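Long-range contacts in uncharacterized protein (Chaetomium thermophilum, PDB 3LPZ), which is the alpha-solenoid protein Get4, which probably binds Get5 and other partners in the Get pathway that delivers tail-anchored membrane proteins: residues R86-V92 with D123-G129; A54-A59 with L80-F85; R97-L101 with D135-V141. Where two conformers were deposited one is given. Residues are numbered along the deposited sequence.

Interaction 1. Residues R86-V92 with D123-G129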
ATOM      1  N   ARG A  86      13.635   2.519  18.442  1.00 21.22           N
ATOM      2  CA  ARG A  86      14.716   3.276  17.790  1.00 23.35           C
ATOM      3  C   ARG A  86      15.956   3.471  18.634  1.00 24.29           C
ATOM      4  O   ARG A  86      17.065   3.206  18.172  1.00 24.63           O
ATOM      5  CB  ARG A  86      14.238   4.664  17.444  1.00 23.86           C
ATOM      6  CG  ARG A  86      13.282   4.695  16.377  1.00 25.17           C
ATOM      7  CD  ARG A  86      13.156   6.133  15.933  1.00 27.97           C
ATOM      8  NE  ARG A  86      12.230   6.210  14.827  1.00 28.37           N
ATOM      9  CZ  ARG A  86      10.983   6.637  14.928  1.00 29.94           C
ATOM     10  NH1 ARG A  86      10.497   7.056  16.114  1.00 30.94           N
ATOM     11  NH2 ARG A  86      10.238   6.664  13.839  1.00 27.82           N
ATOM     12  N   GLN A  87      15.760   3.975  19.857  1.00 25.13           N
ATOM     13  CA  GLN A  87      16.854   4.238  20.789  1.00 26.36           C
ATOM     14  C   GLN A  87      17.591   2.963  21.197  1.00 25.93           C
ATOM     15  O   GLN A  87      18.793   2.975  21.414  1.00 25.86           O
ATOM     16  CB  GLN A  87      16.323   4.909  22.053  1.00 26.97           C
ATOM     17  CG  GLN A  87      15.936   6.331  21.855  1.00 30.41           C
ATOM     18  CD  GLN A  87      15.732   7.013  23.183  1.00 37.54           C
ATOM     19  OE1 GLN A  87      16.562   7.822  23.601  1.00 42.53           O
ATOM     20  NE2 GLN A  87      14.661   6.653  23.888  1.00 38.76           N
ATOM     21  N   ALA A  88      16.846   1.876  21.310  1.00 25.37           N
ATOM     22  CA  ALA A  88      17.413   0.566  21.609  1.00 25.17           C
ATOM     23  C   ALA A  88      18.143  -0.049  20.408  1.00 24.74           C
ATOM     24  O   ALA A  88      18.819  -1.040  20.565  1.00 24.17           O
ATOM     25  CB  ALA A  88      16.305  -0.374  22.064  1.00 25.00           C
ATOM     26  N   GLY A  89      17.989   0.525  19.216  1.00 24.43           N
ATOM     27  CA  GLY A  89      18.486  -0.131  18.005  1.00 24.33           C
ATOM     28  C   GLY A  89      17.790  -1.476  17.729  1.00 24.13           C
ATOM     29  O   GLY A  89      18.385  -2.373  17.127  1.00 23.85           O
ATOM     30  N   GLN A  90      16.536  -1.608  18.175  1.00 22.90           N
ATOM     31  CA  GLN A  90      15.737  -2.819  17.968  1.00 22.99           C
ATOM     32  C   GLN A  90      15.373  -2.980  16.474  1.00 22.59           C
ATOM     33  O   GLN A  90      14.673  -2.142  15.894  1.00 21.63           O
ATOM     34  CB  GLN A  90      14.463  -2.797  18.848  1.00 22.91           C
ATOM     35  CG  GLN A  90      13.518  -4.016  18.606  1.00 23.76           C
ATOM     36  CD  GLN A  90      14.187  -5.314  18.962  1.00 25.26           C
ATOM     37  OE1 GLN A  90      14.560  -5.508  20.105  1.00 28.09           O
ATOM     38  NE2 GLN A  90      14.360  -6.204  17.988  1.00 24.72           N
ATOM     39  N   ARG A  91      15.891  -4.040  15.848  1.00 22.33           N
ATOM     40  CA  ARG A  91      15.517  -4.349  14.469  1.00 22.67           C
ATOM     41  C   ARG A  91      14.098  -4.922  14.397  1.00 21.09           C
ATOM     42  O   ARG A  91      13.598  -5.484  15.360  1.00 20.74           O
ATOM     43  CB  ARG A  91      16.504  -5.337  13.833  1.00 23.63           C
ATOM     44  CG  ARG A  91      17.983  -5.032  14.073  1.00 28.14           C
ATOM     45  CD  ARG A  91      18.709  -4.480  12.863  1.00 30.72           C
ATOM     46  NE  ARG A  91      18.276  -5.039  11.572  1.00 30.97           N
ATOM     47  CZ  ARG A  91      18.271  -4.315  10.454  1.00 30.99           C
ATOM     48  NH1 ARG A  91      18.681  -3.042  10.493  1.00 31.05           N
ATOM     49  NH2 ARG A  91      17.858  -4.836   9.310  1.00 31.17           N
ATOM     50  N   VAL A  92      13.444  -4.748  13.254  1.00 20.08           N
ATOM     51  CA  VAL A  92      12.146  -5.359  13.018  1.00 18.97           C
ATOM     52  C   VAL A  92      12.244  -6.893  13.210  1.00 19.06           C
ATOM     53  O   VAL A  92      13.098  -7.558  12.605  1.00 18.79           O
ATOM     54  CB  VAL A  92      11.620  -5.035  11.604  1.00 18.89           C
ATOM     55  CG1 VAL A  92      10.269  -5.715  11.344  1.00 19.00           C
ATOM     56  CG2 VAL A  92      11.501  -3.517  11.383  1.00 16.81           C
ATOM     57  N   ASP A 123       8.086   4.189   9.679  1.00 19.05           N
ATOM     58  CA  ASP A 123       9.405   4.820   9.530  1.00 20.42           C
ATOM     59  C   ASP A 123      10.454   4.041  10.318  1.00 19.44           C
ATOM     60  O   ASP A 123      11.546   3.775   9.816  1.00 19.87           O
ATOM     61  CB  ASP A 123       9.398   6.296   9.981  1.00 21.49           C
ATOM     62  CG  ASP A 123      10.785   6.907   9.982  1.00 25.01           C
ATOM     63  OD1 ASP A 123      11.254   7.347   8.907  1.00 31.08           O
ATOM     64  OD2 ASP A 123      11.430   6.921  11.044  1.00 28.11           O
ATOM     65  N   TRP A 124      10.131   3.633  11.535  1.00 18.22           N
ATOM     66  CA  TRP A 124      11.077   2.767  12.246  1.00 17.96           C
ATOM     67  C   TRP A 124      11.322   1.476  11.435  1.00 17.76           C
ATOM     68  O   TRP A 124      12.447   1.021  11.314  1.00 17.79           O
ATOM     69  CB  TRP A 124      10.577   2.450  13.655  1.00 16.68           C
ATOM     70  CG  TRP A 124      11.166   1.183  14.243  1.00 17.67           C
ATOM     71  CD1 TRP A 124      12.395   1.041  14.864  1.00 16.30           C
ATOM     72  CD2 TRP A 124      10.550  -0.110  14.280  1.00 16.99           C
ATOM     73  NE1 TRP A 124      12.548  -0.245  15.298  1.00 17.38           N
ATOM     74  CE2 TRP A 124      11.445  -0.979  14.943  1.00 17.75           C
ATOM     75  CE3 TRP A 124       9.318  -0.618  13.825  1.00 18.81           C
ATOM     76  CZ2 TRP A 124      11.157  -2.338  15.160  1.00 17.14           C
ATOM     77  CZ3 TRP A 124       9.030  -1.966  14.032  1.00 17.32           C
ATOM     78  CH2 TRP A 124       9.951  -2.812  14.704  1.00 18.36           C
ATOM     79  N   SER A 125      10.267   0.909  10.856  1.00 17.94           N
ATOM     80  CA  SER A 125      10.418  -0.356  10.132  1.00 18.29           C
ATOM     81  C   SER A 125      11.279  -0.178   8.845  1.00 19.30           C
ATOM     82  O   SER A 125      11.946  -1.110   8.418  1.00 20.01           O
ATOM     83  CB  SER A 125       9.057  -0.975   9.824  1.00 17.57           C
ATOM     84  OG  SER A 125       8.445  -0.370   8.690  1.00 17.51           O
ATOM     85  N   LYS A 126      11.253   1.004   8.238  1.00 19.82           N
ATOM     86  CA  LYS A 126      12.093   1.282   7.060  1.00 21.39           C
ATOM     87  C   LYS A 126      13.563   1.330   7.435  1.00 22.16           C
ATOM     88  O   LYS A 126      14.423   0.759   6.736  1.00 22.67           O
ATOM     89  CB  LYS A 126      11.724   2.623   6.422  1.00 21.25           C
ATOM     90  CG  LYS A 126      10.323   2.712   5.871  1.00 21.87           C
ATOM     91  CD  LYS A 126      10.100   4.136   5.365  1.00 27.14           C
ATOM     92  CE  LYS A 126       8.947   4.217   4.433  1.00 27.74           C
ATOM     93  NZ  LYS A 126       8.807   5.622   3.968  1.00 31.13           N
ATOM     94  N   LYS A 127      13.846   2.026   8.535  1.00 22.19           N
ATOM     95  CA  LYS A 127      15.216   2.251   8.975  1.00 23.35           C
ATOM     96  C   LYS A 127      15.803   1.067   9.745  1.00 22.35           C
ATOM     97  O   LYS A 127      17.000   0.844   9.698  1.00 23.55           O
ATOM     98  CB  LYS A 127      15.279   3.561   9.788  1.00 23.79           C
ATOM     99  CG  LYS A 127      15.245   4.758   8.824  1.00 28.71           C
ATOM    100  CD  LYS A 127      14.947   6.091   9.459  1.00 34.07           C
ATOM    101  CE  LYS A 127      14.950   7.150   8.365  1.00 38.35           C
ATOM    102  NZ  LYS A 127      13.867   8.145   8.591  1.00 40.97           N
ATOM    103  N   PHE A 128      14.958   0.292  10.417  1.00 20.46           N
ATOM    104  CA  PHE A 128      15.425  -0.763  11.292  1.00 20.36           C
ATOM    105  C   PHE A 128      15.061  -2.170  10.779  1.00 19.57           C
ATOM    106  O   PHE A 128      15.284  -3.157  11.453  1.00 19.96           O
ATOM    107  CB  PHE A 128      14.963  -0.484  12.738  1.00 19.58           C
ATOM    108  CG  PHE A 128      15.715   0.672  13.390  1.00 22.20           C
ATOM    109  CD1 PHE A 128      15.313   2.011  13.176  1.00 22.67           C
ATOM    110  CD2 PHE A 128      16.870   0.435  14.145  1.00 24.07           C
ATOM    111  CE1 PHE A 128      15.994   3.061  13.766  1.00 23.10           C
ATOM    112  CE2 PHE A 128      17.584   1.505  14.734  1.00 24.61           C
ATOM    113  CZ  PHE A 128      17.142   2.814  14.545  1.00 23.79           C
ATOM    114  N   GLY A 129      14.533  -2.246   9.559  1.00 19.46           N
ATOM    115  CA  GLY A 129      14.139  -3.529   8.967  1.00 19.03           C
ATOM    116  C   GLY A 129      14.853  -3.738   7.636  1.00 19.01           C
ATOM    117  O   GLY A 129      15.506  -2.828   7.129  1.00 17.94           O
TER
HETATM  118  O   HOH W   1      13.278   5.521  12.438  1.00 45.69           O
HETATM  119  O   HOH W   2      17.945  -1.310   8.220  1.00 37.11           O
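The CA-to-CB bond of Trp124 points toward the turn leaving helix 71-88, and chi1 t carries the indole on so that NE1 donates to Gln90 O at 2.9 Å. Tryptophan suits this place: its ring edge satisfies a loop carbonyl while a face receives Val92, whose CG2 makes a CH-pi contact 3.9 Å from the centroid of the six-membered ring. Gly89, at phi 63°, closes the helix in a Schellman motif; its CA lies 3.8 Å from Phe128 CE2. Chi1 m lays the Phe128 ring against Arg86, whose CA sits over one face. Val92 N donates to Phe128 O at 3.0 Å. Asp123 OD2 takes Arg86 NH2 at 3.0 Å while its OD1 takes Lys127 NZ at 2.8 Å, a salt-bridge network; Asp83 and Glu120 also pair with Arg86, and Asp130 with Arg91. This surface contact joins helix 71-88 to the next but one, 112-128, at their ends, as in stacked alpha-solenoid layers; Trp124 also touches Ser96 and Leu100 of helix 94-104.

Interaction 2. Residues A54-A59 with L80-F85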
ATOM      1  N   ALA A  54      11.738  -1.331  29.469  1.00 21.51           N
ATOM      2  CA  ALA A  54      11.040  -0.145  29.015  1.00 21.30           C
ATOM      3  C   ALA A  54       9.958  -0.534  28.001  1.00 21.11           C
ATOM      4  O   ALA A  54       8.844  -0.027  28.064  1.00 20.32           O
ATOM      5  CB  ALA A  54      12.011   0.848  28.389  1.00 21.18           C
ATOM      6  N   VAL A  55      10.316  -1.416  27.059  1.00 20.72           N
ATOM      7  CA  VAL A  55       9.406  -1.874  26.023  1.00 20.66           C
ATOM      8  C   VAL A  55       8.199  -2.614  26.603  1.00 21.70           C
ATOM      9  O   VAL A  55       7.061  -2.359  26.187  1.00 22.39           O
ATOM     10  CB  VAL A  55      10.147  -2.764  24.949  1.00 20.70           C
ATOM     11  CG1 VAL A  55       9.142  -3.625  24.130  1.00 19.04           C
ATOM     12  CG2 VAL A  55      10.979  -1.901  24.022  1.00 19.69           C
ATOM     13  N   ASP A  56       8.432  -3.538  27.536  1.00 22.25           N
ATOM     14  CA  ASP A  56       7.323  -4.329  28.093  0.50 22.84           C
ATOM     15  C   ASP A  56       6.372  -3.387  28.831  1.00 22.87           C
ATOM     16  O   ASP A  56       5.159  -3.488  28.678  1.00 23.31           O
ATOM     17  CB  ASP A  56       7.814  -5.424  29.048  0.50 23.13           C
ATOM     18  CG  ASP A  56       8.421  -6.628  28.328  0.50 24.50           C
ATOM     19  OD1 ASP A  56       8.240  -6.798  27.107  0.50 25.35           O
ATOM     20  OD2 ASP A  56       9.106  -7.416  29.001  0.50 27.06           O
ATOM     21  N   ILE A  57       6.932  -2.460  29.608  1.00 21.86           N
ATOM     22  CA  ILE A  57       6.126  -1.471  30.330  1.00 21.42           C
ATOM     23  C   ILE A  57       5.282  -0.602  29.386  1.00 20.67           C
ATOM     24  O   ILE A  57       4.061  -0.500  29.553  1.00 21.27           O
ATOM     25  CB  ILE A  57       6.997  -0.583  31.249  1.00 21.37           C
ATOM     26  CG1 ILE A  57       7.580  -1.449  32.383  1.00 21.51           C
ATOM     27  CG2 ILE A  57       6.169   0.600  31.819  1.00 20.80           C
ATOM     28  CD1 ILE A  57       8.762  -0.822  33.087  1.00 21.60           C
ATOM     29  N   LEU A  58       5.929   0.019  28.404  1.00 18.85           N
ATOM     30  CA  LEU A  58       5.204   0.880  27.450  1.00 18.61           C
ATOM     31  C   LEU A  58       4.143   0.116  26.653  1.00 19.09           C
ATOM     32  O   LEU A  58       3.014   0.607  26.480  1.00 18.69           O
ATOM     33  CB  LEU A  58       6.199   1.585  26.496  1.00 17.83           C
ATOM     34  CG  LEU A  58       7.071   2.614  27.229  1.00 16.93           C
ATOM     35  CD1 LEU A  58       8.210   3.118  26.340  1.00 16.38           C
ATOM     36  CD2 LEU A  58       6.232   3.782  27.724  1.00 16.53           C
ATOM     37  N   ALA A  59       4.500  -1.062  26.135  1.00 19.48           N
ATOM     38  CA  ALA A  59       3.534  -1.835  25.332  1.00 20.56           C
ATOM     39  C   ALA A  59       2.328  -2.280  26.173  1.00 20.92           C
ATOM     40  O   ALA A  59       1.203  -2.164  25.722  1.00 20.21           O
ATOM     41  CB  ALA A  59       4.219  -3.075  24.629  1.00 20.68           C
ATOM     42  N   LEU A  80       5.776   6.543  22.009  1.00 19.32           N
ATOM     43  CA  LEU A  80       6.996   6.454  22.826  0.50 19.26           C
ATOM     44  C   LEU A  80       7.629   5.062  22.677  1.00 19.36           C
ATOM     45  O   LEU A  80       8.839   4.912  22.688  1.00 19.51           O
ATOM     46  CB  LEU A  80       6.665   6.740  24.299  0.50 19.10           C
ATOM     47  CG  LEU A  80       7.823   6.888  25.288  0.50 18.37           C
ATOM     48  CD1 LEU A  80       8.856   7.897  24.773  0.50 18.09           C
ATOM     49  CD2 LEU A  80       7.306   7.274  26.697  0.50 17.80           C
ATOM     50  N   LEU A  81       6.784   4.045  22.525  1.00 19.01           N
ATOM     51  CA  LEU A  81       7.242   2.687  22.360  1.00 18.51           C
ATOM     52  C   LEU A  81       8.089   2.576  21.086  1.00 18.42           C
ATOM     53  O   LEU A  81       9.146   1.940  21.092  1.00 17.68           O
ATOM     54  CB  LEU A  81       6.044   1.721  22.299  1.00 18.84           C
ATOM     55  CG  LEU A  81       6.345   0.256  21.903  1.00 19.97           C
ATOM     56  CD1 LEU A  81       7.297  -0.399  22.940  1.00 20.82           C
ATOM     57  CD2 LEU A  81       5.043  -0.565  21.706  1.00 18.09           C
ATOM     58  N   VAL A  82       7.605   3.163  19.990  1.00 18.89           N
ATOM     59  CA  VAL A  82       8.367   3.162  18.736  1.00 19.18           C
ATOM     60  C   VAL A  82       9.674   3.911  18.957  1.00 20.28           C
ATOM     61  O   VAL A  82      10.720   3.451  18.507  1.00 19.59           O
ATOM     62  CB  VAL A  82       7.616   3.850  17.558  1.00 18.98           C
ATOM     63  CG1 VAL A  82       8.509   3.877  16.296  1.00 18.97           C
ATOM     64  CG2 VAL A  82       6.304   3.122  17.257  1.00 18.27           C
ATOM     65  N   ASP A  83       9.652   5.073  19.614  1.00 21.05           N
ATOM     66  CA  ASP A  83      10.894   5.816  19.813  0.50 22.60           C
ATOM     67  C   ASP A  83      11.876   5.017  20.688  1.00 22.21           C
ATOM     68  O   ASP A  83      13.099   5.128  20.553  1.00 22.35           O
ATOM     69  CB  ASP A  83      10.596   7.214  20.368  0.50 23.51           C
ATOM     70  CG  ASP A  83      10.200   8.192  19.267  0.50 25.83           C
ATOM     71  OD1 ASP A  83      11.022   8.473  18.350  0.50 28.98           O
ATOM     72  OD2 ASP A  83       9.064   8.685  19.299  0.50 29.10           O
ATOM     73  N   THR A  84      11.317   4.199  21.581  1.00 21.36           N
ATOM     74  CA  THR A  84      12.118   3.347  22.436  1.00 20.57           C
ATOM     75  C   THR A  84      12.804   2.271  21.597  1.00 20.20           C
ATOM     76  O   THR A  84      13.974   1.993  21.829  1.00 20.22           O
ATOM     77  CB  THR A  84      11.269   2.738  23.575  1.00 20.91           C
ATOM     78  OG1 THR A  84      10.763   3.816  24.386  1.00 20.36           O
ATOM     79  CG2 THR A  84      12.103   1.801  24.459  1.00 19.80           C
ATOM     80  N   PHE A  85      12.090   1.684  20.628  1.00 19.56           N
ATOM     81  CA  PHE A  85      12.685   0.681  19.714  1.00 20.21           C
ATOM     82  C   PHE A  85      13.848   1.316  18.941  1.00 20.33           C
ATOM     83  O   PHE A  85      14.907   0.720  18.773  1.00 20.13           O
ATOM     84  CB  PHE A  85      11.641   0.132  18.721  1.00 19.22           C
ATOM     85  CG  PHE A  85      10.704  -0.942  19.289  1.00 20.89           C
ATOM     86  CD1 PHE A  85      11.113  -1.832  20.276  1.00 22.19           C
ATOM     87  CD2 PHE A  85       9.422  -1.093  18.773  1.00 23.46           C
ATOM     88  CE1 PHE A  85      10.234  -2.837  20.773  1.00 22.57           C
ATOM     89  CE2 PHE A  85       8.541  -2.092  19.266  1.00 23.15           C
ATOM     90  CZ  PHE A  85       8.961  -2.963  20.257  1.00 20.89           C
TER
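Two neighbouring helices of the alpha-solenoid, 51-67 and 71-88, pack here as an antiparallel hairpin: the axes of the short segments run at 165° and approach to 9.5 Å. Leu58 is the main bump from the first helix. It points at the second and settles over Leu80, Leu81 and Thr84, with CD2 3.8 Å from Leu80 CD2. In return, Leu81 reaches into the hollow between Val55 and Ala59, one turn apart; its CD1 lies 3.9 Å from Val55 CG1 and its CD2 3.9 Å from Ala59 CB. The small methyl of Ala59 leaves room for that leucine, and Ala54 likewise gives space to Thr84. Both Val55 methyls pack on Phe85, CG2 3.5 Å and CG1 3.6 Å from Phe85 CE1, and both border Leu81 CD1. Threonine can sit in this buried, apolar seam because its hydroxyl is satisfied within its own helix: Thr84 OG1 donates to Leu80 O at 2.8 Å, while Thr84 CG2 meets Val55 CG2 at 3.9 Å.

Interaction 3. Residues R97-L101 with D135-V141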
ATOM      1  N   ARG A  97       7.258  -6.379  16.155  1.00 18.05           N
ATOM      2  CA  ARG A  97       6.135  -6.147  15.252  1.00 16.96           C
ATOM      3  C   ARG A  97       4.840  -6.537  15.996  1.00 17.06           C
ATOM      4  O   ARG A  97       3.842  -5.846  15.872  1.00 16.60           O
ATOM      5  CB  ARG A  97       6.257  -6.970  13.954  1.00 17.05           C
ATOM      6  CG  ARG A  97       5.146  -6.672  12.912  1.00 16.64           C
ATOM      7  CD  ARG A  97       5.067  -7.760  11.785  1.00 16.58           C
ATOM      8  NE  ARG A  97       6.301  -7.745  10.979  1.00 16.29           N
ATOM      9  CZ  ARG A  97       7.261  -8.675  11.016  1.00 18.92           C
ATOM     10  NH1 ARG A  97       7.156  -9.777  11.795  1.00 16.71           N
ATOM     11  NH2 ARG A  97       8.338  -8.503  10.253  1.00 18.84           N
ATOM     12  N   GLY A  98       4.845  -7.657  16.728  1.00 16.60           N
ATOM     13  CA  GLY A  98       3.630  -8.084  17.429  1.00 16.41           C
ATOM     14  C   GLY A  98       3.147  -7.058  18.459  1.00 17.00           C
ATOM     15  O   GLY A  98       1.941  -6.818  18.612  1.00 17.31           O
ATOM     16  N   LYS A  99       4.081  -6.451  19.181  1.00 16.56           N
ATOM     17  CA  LYS A  99       3.702  -5.410  20.157  1.00 17.51           C
ATOM     18  C   LYS A  99       3.090  -4.202  19.455  1.00 17.02           C
ATOM     19  O   LYS A  99       2.125  -3.608  19.957  1.00 17.42           O
ATOM     20  CB  LYS A  99       4.906  -4.994  21.001  1.00 16.99           C
ATOM     21  CG  LYS A  99       5.333  -6.066  21.979  1.00 19.61           C
ATOM     22  CD  LYS A  99       6.536  -5.619  22.824  1.00 23.10           C
ATOM     23  CE  LYS A  99       7.084  -6.769  23.705  1.00 23.31           C
ATOM     24  NZ  LYS A  99       7.782  -7.823  22.910  1.00 25.57           N
ATOM     25  N   LEU A 100       3.663  -3.813  18.316  1.00 16.79           N
ATOM     26  CA  LEU A 100       3.163  -2.633  17.582  1.00 16.63           C
ATOM     27  C   LEU A 100       1.770  -2.907  16.995  1.00 17.05           C
ATOM     28  O   LEU A 100       0.888  -2.028  17.058  1.00 16.81           O
ATOM     29  CB  LEU A 100       4.162  -2.162  16.511  1.00 15.87           C
ATOM     30  CG  LEU A 100       5.488  -1.635  17.103  1.00 17.16           C
ATOM     31  CD1 LEU A 100       6.517  -1.381  15.994  1.00 20.92           C
ATOM     32  CD2 LEU A 100       5.281  -0.328  17.893  1.00 17.68           C
ATOM     33  N   LEU A 101       1.565  -4.119  16.471  1.00 16.30           N
ATOM     34  CA  LEU A 101       0.227  -4.511  15.964  1.00 17.94           C
ATOM     35  C   LEU A 101      -0.792  -4.601  17.087  1.00 18.37           C
ATOM     36  O   LEU A 101      -1.958  -4.266  16.896  1.00 19.09           O
ATOM     37  CB  LEU A 101       0.281  -5.853  15.181  1.00 17.92           C
ATOM     38  CG  LEU A 101       1.081  -5.791  13.880  1.00 17.95           C
ATOM     39  CD1 LEU A 101       1.266  -7.197  13.350  1.00 20.17           C
ATOM     40  CD2 LEU A 101       0.365  -4.900  12.818  1.00 20.36           C
ATOM     41  N   ASP A 135       8.090  -2.330   6.511  1.00 15.21           N
ATOM     42  CA  ASP A 135       7.829  -3.753   6.754  1.00 15.34           C
ATOM     43  C   ASP A 135       6.574  -4.206   6.012  1.00 15.59           C
ATOM     44  O   ASP A 135       5.540  -3.587   6.145  1.00 15.46           O
ATOM     45  CB  ASP A 135       7.719  -4.033   8.247  1.00 15.36           C
ATOM     46  CG  ASP A 135       7.431  -5.488   8.548  1.00 16.23           C
ATOM     47  OD1 ASP A 135       8.333  -6.340   8.299  1.00 18.76           O
ATOM     48  OD2 ASP A 135       6.297  -5.782   9.038  1.00 15.65           O
ATOM     49  N   PRO A 136       6.683  -5.270   5.182  1.00 15.69           N
ATOM     50  CA  PRO A 136       5.488  -5.663   4.444  1.00 15.23           C
ATOM     51  C   PRO A 136       4.254  -6.022   5.295  1.00 14.78           C
ATOM     52  O   PRO A 136       3.125  -5.646   4.920  1.00 13.26           O
ATOM     53  CB  PRO A 136       5.960  -6.905   3.682  1.00 15.30           C
ATOM     54  CG  PRO A 136       7.433  -6.558   3.353  1.00 16.64           C
ATOM     55  CD  PRO A 136       7.900  -5.941   4.668  1.00 15.74           C
ATOM     56  N   GLU A 137       4.451  -6.764   6.389  1.00 13.81           N
ATOM     57  CA  GLU A 137       3.304  -7.201   7.220  1.00 15.42           C
ATOM     58  C   GLU A 137       2.659  -5.981   7.895  1.00 15.82           C
ATOM     59  O   GLU A 137       1.436  -5.899   7.990  1.00 16.14           O
ATOM     60  CB  GLU A 137       3.727  -8.249   8.280  1.00 15.61           C
ATOM     61  CG  GLU A 137       2.582  -8.802   9.100  1.00 20.28           C
ATOM     62  CD  GLU A 137       3.011  -9.956  10.028  1.00 24.77           C
ATOM     63  OE1 GLU A 137       4.094 -10.578   9.830  1.00 26.03           O
ATOM     64  OE2 GLU A 137       2.273 -10.217  10.989  1.00 28.64           O
ATOM     65  N   LEU A 138       3.468  -5.012   8.325  1.00 14.79           N
ATOM     66  CA  LEU A 138       2.871  -3.778   8.867  1.00 15.17           C
ATOM     67  C   LEU A 138       2.058  -3.038   7.799  1.00 15.82           C
ATOM     68  O   LEU A 138       0.917  -2.608   8.069  1.00 15.38           O
ATOM     69  CB  LEU A 138       3.932  -2.859   9.471  1.00 15.22           C
ATOM     70  CG  LEU A 138       4.640  -3.340  10.750  1.00 15.02           C
ATOM     71  CD1 LEU A 138       5.650  -2.269  11.173  1.00 16.54           C
ATOM     72  CD2 LEU A 138       3.644  -3.589  11.906  1.00 17.30           C
ATOM     73  N   HIS A 139       2.609  -2.931   6.577  1.00 15.61           N
ATOM     74  CA  HIS A 139       1.855  -2.329   5.461  1.00 16.30           C
ATOM     75  C   HIS A 139       0.558  -3.102   5.190  1.00 16.81           C
ATOM     76  O   HIS A 139      -0.500  -2.497   4.958  1.00 17.01           O
ATOM     77  CB  HIS A 139       2.670  -2.282   4.157  1.00 16.23           C
ATOM     78  CG  HIS A 139       3.633  -1.135   4.084  1.00 17.72           C
ATOM     79  ND1 HIS A 139       3.237   0.180   4.210  1.00 18.72           N
ATOM     80  CD2 HIS A 139       4.976  -1.103   3.887  1.00 18.05           C
ATOM     81  CE1 HIS A 139       4.287   0.979   4.086  1.00 18.31           C
ATOM     82  NE2 HIS A 139       5.357   0.226   3.894  1.00 19.02           N
ATOM     83  N   HIS A 140       0.640  -4.431   5.190  1.00 16.21           N
ATOM     84  CA  HIS A 140      -0.549  -5.238   5.006  1.00 16.77           C
ATOM     85  C   HIS A 140      -1.668  -4.931   6.036  1.00 17.09           C
ATOM     86  O   HIS A 140      -2.814  -4.683   5.674  1.00 16.90           O
ATOM     87  CB  HIS A 140      -0.238  -6.727   5.041  1.00 16.32           C
ATOM     88  CG  HIS A 140      -1.478  -7.571   4.930  1.00 17.38           C
ATOM     89  ND1 HIS A 140      -2.143  -7.745   3.735  1.00 17.43           N
ATOM     90  CD2 HIS A 140      -2.192  -8.244   5.866  1.00 17.57           C
ATOM     91  CE1 HIS A 140      -3.216  -8.500   3.941  1.00 19.35           C
ATOM     92  NE2 HIS A 140      -3.262  -8.825   5.222  1.00 19.34           N
ATOM     93  N   VAL A 141      -1.327  -5.022   7.311  1.00 17.20           N
ATOM     94  CA  VAL A 141      -2.293  -4.765   8.364  1.00 17.34           C
ATOM     95  C   VAL A 141      -2.868  -3.328   8.334  1.00 17.17           C
ATOM     96  O   VAL A 141      -4.074  -3.163   8.427  1.00 16.49           O
ATOM     97  CB  VAL A 141      -1.742  -5.155   9.749  1.00 17.28           C
ATOM     98  CG1 VAL A 141      -2.799  -4.825  10.840  1.00 18.12           C
ATOM     99  CG2 VAL A 141      -1.386  -6.681   9.747  1.00 18.05           C
TER
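The segments of helices 94-104 and 136-148 run nearly parallel, their N-to-C directions 15° apart, as expected of a helix and the next but one in an alpha-solenoid, with axes 11.1 Å from each other at closest approach. The spacing is generous and the nearest CA pair, Arg97 and Leu138, is 7.6 Å apart, so side chains do the bridging. Asp135 occupies the N-cap of the second helix: its OD2 accepts from Leu138 N at 3.0 Å, satisfying an amide of the first turn that lacks a helical carbonyl partner. The same carboxylate receives Arg97 edge-on, NE to Asp135 OD2 at 2.8 Å and NH2 to Asp135 OD1 at 2.9 Å, a two-pronged salt bridge that an arginine can make with two nearly coplanar N-H groups. Glu137 lies over a face of the guanidinium; Arg97 NH1 and Glu137 OE1, 3.7 Å apart, make a long salt bridge of charge alone. One turn along, Leu101 replaces charge with apolar packing: its CD2 is 3.6 Å from Leu138 CD2 and 3.7 Å from Val141 CB, and the branched leucine ends span the gap where the backbones stand apart. Helix 112-128 comes between these two helices in the chain and packs against both, Met121 touching Leu100 from one and Leu138 from the other; Leu100 also meets Leu81, Val82 and Phe85 of helix 71-88.

The three contacts tie together five consecutive helices, 51-67, 71-88, 94-104, 112-128 and 136-148. Interaction 2 closes first and joins adjacent helices, whereas interactions 1 and 3 each pair a helix with the next but one, and their segments alternate along the chain. The centres of interactions 1 and 2 lie about 12 Å apart. Those of interactions 1 and 3 lie about 13 Å apart. Helix 71-88 serves both interactions 1 and 2. All three touch: Trp124 packs on Val82 and Leu100, and Ser125 OG probably hydrogen-bonds to Asp135 N. Combining near-neighbour and skip-one packing is how an alpha-solenoid propagates its stacked layers, consistent with Get4 offering an extended surface to several partners.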